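Uncharacterized protein (Shigella flexneri 5a str. M90T, PDB 5EUR) is of unknown function and forms an assembly of three copies of the same chain. Local coordinates at residues 24-27 / 28-32; 51-54 / 55-59. One frame throughout, in Å; residues are numbered along the deposited sequence.

Interaction 1. Residues 24-27 / 28-32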
loop_
_atom_site.group_PDB
_atom_site.type_symbol
_atom_site.label_atom_id
_atom_site.label_comp_id
_atom_site.label_asym_id
_atom_site.label_seq_id
_atom_site.Cartn_x
_atom_site.Cartn_y
_atom_site.Cartn_z
ATOM N N GLN A 24 -4.060 6.358 9.055
ATOM C CA GLN A 24 -3.131 5.241 9.137
ATOM C C GLN A 24 -1.718 5.773 9.315
ATOM O O GLN A 24 -1.242 6.560 8.491
ATOM C CB GLN A 24 -3.200 4.382 7.875
ATOM C CG GLN A 24 -2.201 3.248 7.835
ATOM C CD GLN A 24 -2.448 2.233 8.932
ATOM O OE1 GLN A 24 -3.586 1.839 9.176
ATOM N NE2 GLN A 24 -1.392 1.830 9.618
ATOM N N GLU A 25 -1.043 5.327 10.368
ATOM C CA GLU A 25 0.348 5.699 10.568
ATOM C C GLU A 25 1.243 4.720 9.820
ATOM O O GLU A 25 1.072 3.496 9.924
ATOM C CB GLU A 25 0.704 5.744 12.057
ATOM C CG GLU A 25 2.090 6.322 12.290
ATOM C CD GLU A 25 2.339 6.758 13.727
ATOM O OE1 GLU A 25 1.511 6.444 14.610
ATOM O OE2 GLU A 25 3.376 7.418 13.962
ATOM N N LEU A 26 2.182 5.264 9.042
ATOM C CA LEU A 26 3.122 4.484 8.251
ATOM C C LEU A 26 4.512 5.081 8.402
ATOM O O LEU A 26 4.654 6.290 8.567
ATOM C CB LEU A 26 2.756 4.494 6.758
ATOM C CG LEU A 26 1.403 3.940 6.324
ATOM C CD1 LEU A 26 1.150 4.341 4.870
ATOM C CD2 LEU A 26 1.437 2.435 6.476
ATOM N N SER A 27 5.539 4.248 8.281
ATOM C CA SER A 27 6.876 4.827 8.214
ATOM C C SER A 27 6.955 5.717 6.982
ATOM O O SER A 27 6.394 5.396 5.927
ATOM C CB SER A 27 7.960 3.745 8.169
ATOM O OG SER A 27 8.128 3.210 6.870
ATOM N N THR A 28 7.619 6.866 7.129
ATOM C CA THR A 28 7.685 7.815 6.025
ATOM C C THR A 28 8.309 7.185 4.795
ATOM O O THR A 28 7.807 7.365 3.681
ATOM C CB THR A 28 8.465 9.057 6.447
ATOM O OG1 THR A 28 7.800 9.653 7.562
ATOM C CG2 THR A 28 8.544 10.053 5.297
ATOM N N LYS A 29 9.395 6.429 4.977
ATOM C CA LYS A 29 10.073 5.826 3.833
ATOM C C LYS A 29 9.204 4.779 3.149
ATOM O O LYS A 29 9.232 4.667 1.923
ATOM C CB LYS A 29 11.407 5.223 4.275
ATOM C CG LYS A 29 12.394 6.278 4.737
ATOM C CD LYS A 29 12.924 7.068 3.554
ATOM C CE LYS A 29 12.992 8.549 3.854
ATOM N NZ LYS A 29 11.888 9.262 3.133
ATOM N N TYR A 30 8.424 4.002 3.906
ATOM C CA TYR A 30 7.502 3.078 3.246
ATOM C C TYR A 30 6.494 3.845 2.403
ATOM O O TYR A 30 6.216 3.481 1.252
ATOM C CB TYR A 30 6.775 2.199 4.270
ATOM C CG TYR A 30 5.741 1.299 3.636
ATOM C CD1 TYR A 30 6.113 0.109 3.014
ATOM C CD2 TYR A 30 4.390 1.642 3.650
ATOM C CE1 TYR A 30 5.159 -0.712 2.429
ATOM C CE2 TYR A 30 3.438 0.831 3.057
ATOM C CZ TYR A 30 3.833 -0.341 2.452
ATOM O OH TYR A 30 2.889 -1.143 1.860
ATOM N N PHE A 31 5.939 4.921 2.956
ATOM C CA PHE A 31 4.969 5.694 2.192
ATOM C C PHE A 31 5.596 6.286 0.931
ATOM O O PHE A 31 5.017 6.202 -0.156
ATOM C CB PHE A 31 4.370 6.792 3.067
ATOM C CG PHE A 31 3.308 7.574 2.381
ATOM C CD1 PHE A 31 2.103 6.967 2.039
ATOM C CD2 PHE A 31 3.494 8.905 2.072
ATOM C CE1 PHE A 31 1.102 7.681 1.400
ATOM C CE2 PHE A 31 2.497 9.620 1.433
ATOM C CZ PHE A 31 1.306 9.014 1.098
ATOM N N THR A 32 6.778 6.903 1.049
ATOM C CA THR A 32 7.317 7.595 -0.120
ATOM C C THR A 32 7.966 6.647 -1.126
ATOM O O THR A 32 7.901 6.904 -2.331
ATOM C CB THR A 32 8.310 8.683 0.301
ATOM O OG1 THR A 32 9.410 8.096 1.005
ATOM C CG2 THR A 32 7.614 9.715 1.185
#
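S27, the last residue of strand 24-27, and Y30, in the first turn of helix 28-43, meet where strand gives way to helix; the axes of residues 24-27 and 28-32 stand at 93° to each other. The serine hydroxyl stands between its own backbone N and carbonyl carbon (chi1 81°), a torsion that turns OG back over the helix start; there it accepts the N-H of Y30, with S27 OG to Y30 N at 3.1 Å and an N-H...O angle of 151°. The same oxygen lies 3.1 Å from Y30 CB, and it also bonds to F22 O of the second subunit, so one hydroxyl serves both the helix start and the trimer interface. The S27 carbonyl opens the main-chain helical bonding, with S27 O taking F31 N at 3.0 Å.

Beneath this polar cap L26 divides its two methyls between the aromatic rings: L26 CD2 lies 4.2 Å from Y30 CD2, and L26 CD1 4.0 Å from F31 CD1, the leucine running roughly perpendicular to the phenylalanine side chain. Both rings leave anti to their backbone N, yet they diverge, F31 toward strands 10-12 and 18-21 and Y30 toward a bound magnesium ion. A serine N-cap backed by an apolar cluster characterises this strand-to-helix junction.

Interaction 2. Residues 51-54 / 55-59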
loop_
_atom_site.group_PDB
_atom_site.type_symbol
_atom_site.label_atom_id
_atom_site.label_comp_id
_atom_site.label_asym_id
_atom_site.label_seq_id
_atom_site.Cartn_x
_atom_site.Cartn_y
_atom_site.Cartn_z
ATOM N N ASN A 51 -0.449 14.803 -11.378
ATOM C CA ASN A 51 -0.205 16.154 -10.886
ATOM C C ASN A 51 -0.943 16.407 -9.586
ATOM O O ASN A 51 -0.379 17.013 -8.668
ATOM C CB ASN A 51 -0.610 17.193 -11.931
ATOM C CG ASN A 51 0.389 17.314 -13.054
ATOM O OD1 ASN A 51 1.538 16.888 -12.940
ATOM N ND2 ASN A 51 -0.048 17.903 -14.164
ATOM N N ARG A 52 -2.210 15.960 -9.489
ATOM C CA ARG A 52 -2.946 16.097 -8.230
ATOM C C ARG A 52 -2.222 15.400 -7.081
ATOM O O ARG A 52 -2.028 15.975 -5.993
ATOM C CB ARG A 52 -4.361 15.522 -8.374
ATOM C CG ARG A 52 -5.369 16.405 -9.095
ATOM C CD ARG A 52 -6.738 15.694 -9.188
ATOM N NE ARG A 52 -7.210 15.233 -7.879
ATOM C CZ ARG A 52 -8.026 15.915 -7.078
ATOM N NH1 ARG A 52 -8.489 17.100 -7.445
ATOM N NH2 ARG A 52 -8.388 15.406 -5.906
ATOM N N ILE A 53 -1.853 14.133 -7.293
ATOM C CA ILE A 53 -1.146 13.389 -6.254
ATOM C C ILE A 53 0.084 14.158 -5.790
ATOM O O ILE A 53 0.315 14.335 -4.588
ATOM C CB ILE A 53 -0.758 11.995 -6.770
ATOM C CG1 ILE A 53 -2.012 11.144 -6.991
ATOM C CG2 ILE A 53 0.167 11.317 -5.787
ATOM C CD1 ILE A 53 -1.740 9.921 -7.881
ATOM N N LEU A 54 0.898 14.620 -6.743
ATOM C CA LEU A 54 2.167 15.247 -6.374
ATOM C C LEU A 54 1.957 16.613 -5.734
ATOM O O LEU A 54 2.765 17.029 -4.901
ATOM C CB LEU A 54 3.095 15.316 -7.586
ATOM C CG LEU A 54 3.656 13.924 -7.943
ATOM C CD1 LEU A 54 4.441 13.948 -9.243
ATOM C CD2 LEU A 54 4.543 13.403 -6.804
ATOM N N ASN A 55 0.889 17.321 -6.093
ATOM C CA ASN A 55 0.582 18.539 -5.353
ATOM C C ASN A 55 0.268 18.221 -3.893
ATOM O O ASN A 55 0.693 18.948 -2.994
ATOM C CB ASN A 55 -0.562 19.301 -6.021
ATOM C CG ASN A 55 -0.089 20.164 -7.187
ATOM O OD1 ASN A 55 1.020 20.715 -7.168
ATOM N ND2 ASN A 55 -0.941 20.316 -8.187
ATOM N N ASP A 56 -0.443 17.121 -3.627
ATOM C CA ASP A 56 -0.696 16.765 -2.229
ATOM C C ASP A 56 0.570 16.295 -1.514
ATOM O O ASP A 56 0.746 16.547 -0.305
ATOM C CB ASP A 56 -1.791 15.702 -2.167
ATOM C CG ASP A 56 -3.139 16.260 -2.566
ATOM O OD1 ASP A 56 -3.301 17.514 -2.563
ATOM O OD2 ASP A 56 -4.023 15.458 -2.900
ATOM N N ILE A 57 1.456 15.602 -2.237
ATOM C CA ILE A 57 2.744 15.208 -1.672
ATOM C C ILE A 57 3.546 16.447 -1.283
ATOM O O ILE A 57 4.070 16.544 -0.169
ATOM C CB ILE A 57 3.507 14.322 -2.676
ATOM C CG1 ILE A 57 2.765 12.999 -2.894
ATOM C CG2 ILE A 57 4.947 14.099 -2.238
ATOM C CD1 ILE A 57 2.470 12.237 -1.604
ATOM N N HIS A 58 3.625 17.421 -2.194
ATOM C CA HIS A 58 4.345 18.665 -1.936
ATOM C C HIS A 58 3.728 19.421 -0.769
ATOM O O HIS A 58 4.442 19.897 0.125
ATOM C CB HIS A 58 4.321 19.519 -3.206
ATOM C CG HIS A 58 5.169 20.754 -3.141
ATOM N ND1 HIS A 58 6.547 20.718 -3.190
ATOM C CD2 HIS A 58 4.823 22.063 -3.086
ATOM C CE1 HIS A 58 7.017 21.958 -3.153
ATOM N NE2 HIS A 58 5.993 22.789 -3.076
ATOM N N ALA A 59 2.399 19.512 -0.752
ATOM C CA ALA A 59 1.698 20.242 0.302
ATOM C C ALA A 59 1.946 19.641 1.677
ATOM O O ALA A 59 1.900 20.361 2.685
ATOM C CB ALA A 59 0.201 20.265 0.012
HETATM O O HOH W 1 -3.759 18.038 -5.644
#
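N51 and N55 open a worked example of i-to-i+4 contact along a single alpha-helix, 47-59, with polar and apolar flanks. N51 O receives N55 N at 2.9 Å, and the N55 side chain folds back beside the same carbonyl: CG sits anti to its own carbonyl carbon (chi1 -82°), which brings the amide carbon CG within 3.5 Å of N51 O. The amide oxygen of N55 turns to another partner, W74 NE1, tying the helix to helix 68-75.

At R52 the carbonyl is shared. R52 O accepts D56 N at 3.1 Å, and a water oxygen lies 2.7 Å from R52 O. D56 OD1 is at most a weak second partner of this water, whose protons do not suffice for all the acceptors near it. The carboxylate is itself well supplied, with R88 of helix 79-99 forming a salt bridge to OD1 and L8 N bonding to OD2; the R88 guanidinium and the L8 N-H would be expected to favour the charged form of D56. The R52 guanidinium goes elsewhere, to Y5 O.

I53 and L54 turn to the apolar flank, where helix 28-43 packs on both through L40. I53 CG2 and L54 CD2 approach the same atom, I57 CG1, which lies near the I53 carbonyl because chi1 of I57 (-65°) directs it back along the helix. I57 N meets I53 O in the carbonyl plane. Next in line, L54 O takes H58 N, one turn further along, at 2.9 Å, the donor tilted 28° from the carbonyl plane, and H58 CB rests 3.4 Å from L54 O.

How the interactions relate
The two interactions come in series along the chain, the first at the start of helix 28-43 and the second within helix 47-59, the next helix, and their centres lie about 16 Å apart. They nevertheless join directly: F31 CE2 packs 4.0 Å from I57 CD1, so the phenylalanine leaving the capped strand-helix junction reaches the apolar flank of the second helix. Together they illustrate how local order is combined into a core, in which the three-stranded antiparallel sheet and consecutive helices share apolar residues. Their surroundings differ: residues 24-32 also face neighbouring subunits, whereas 51-59 are touched by no other chain of the assembly and pack within their own subunit.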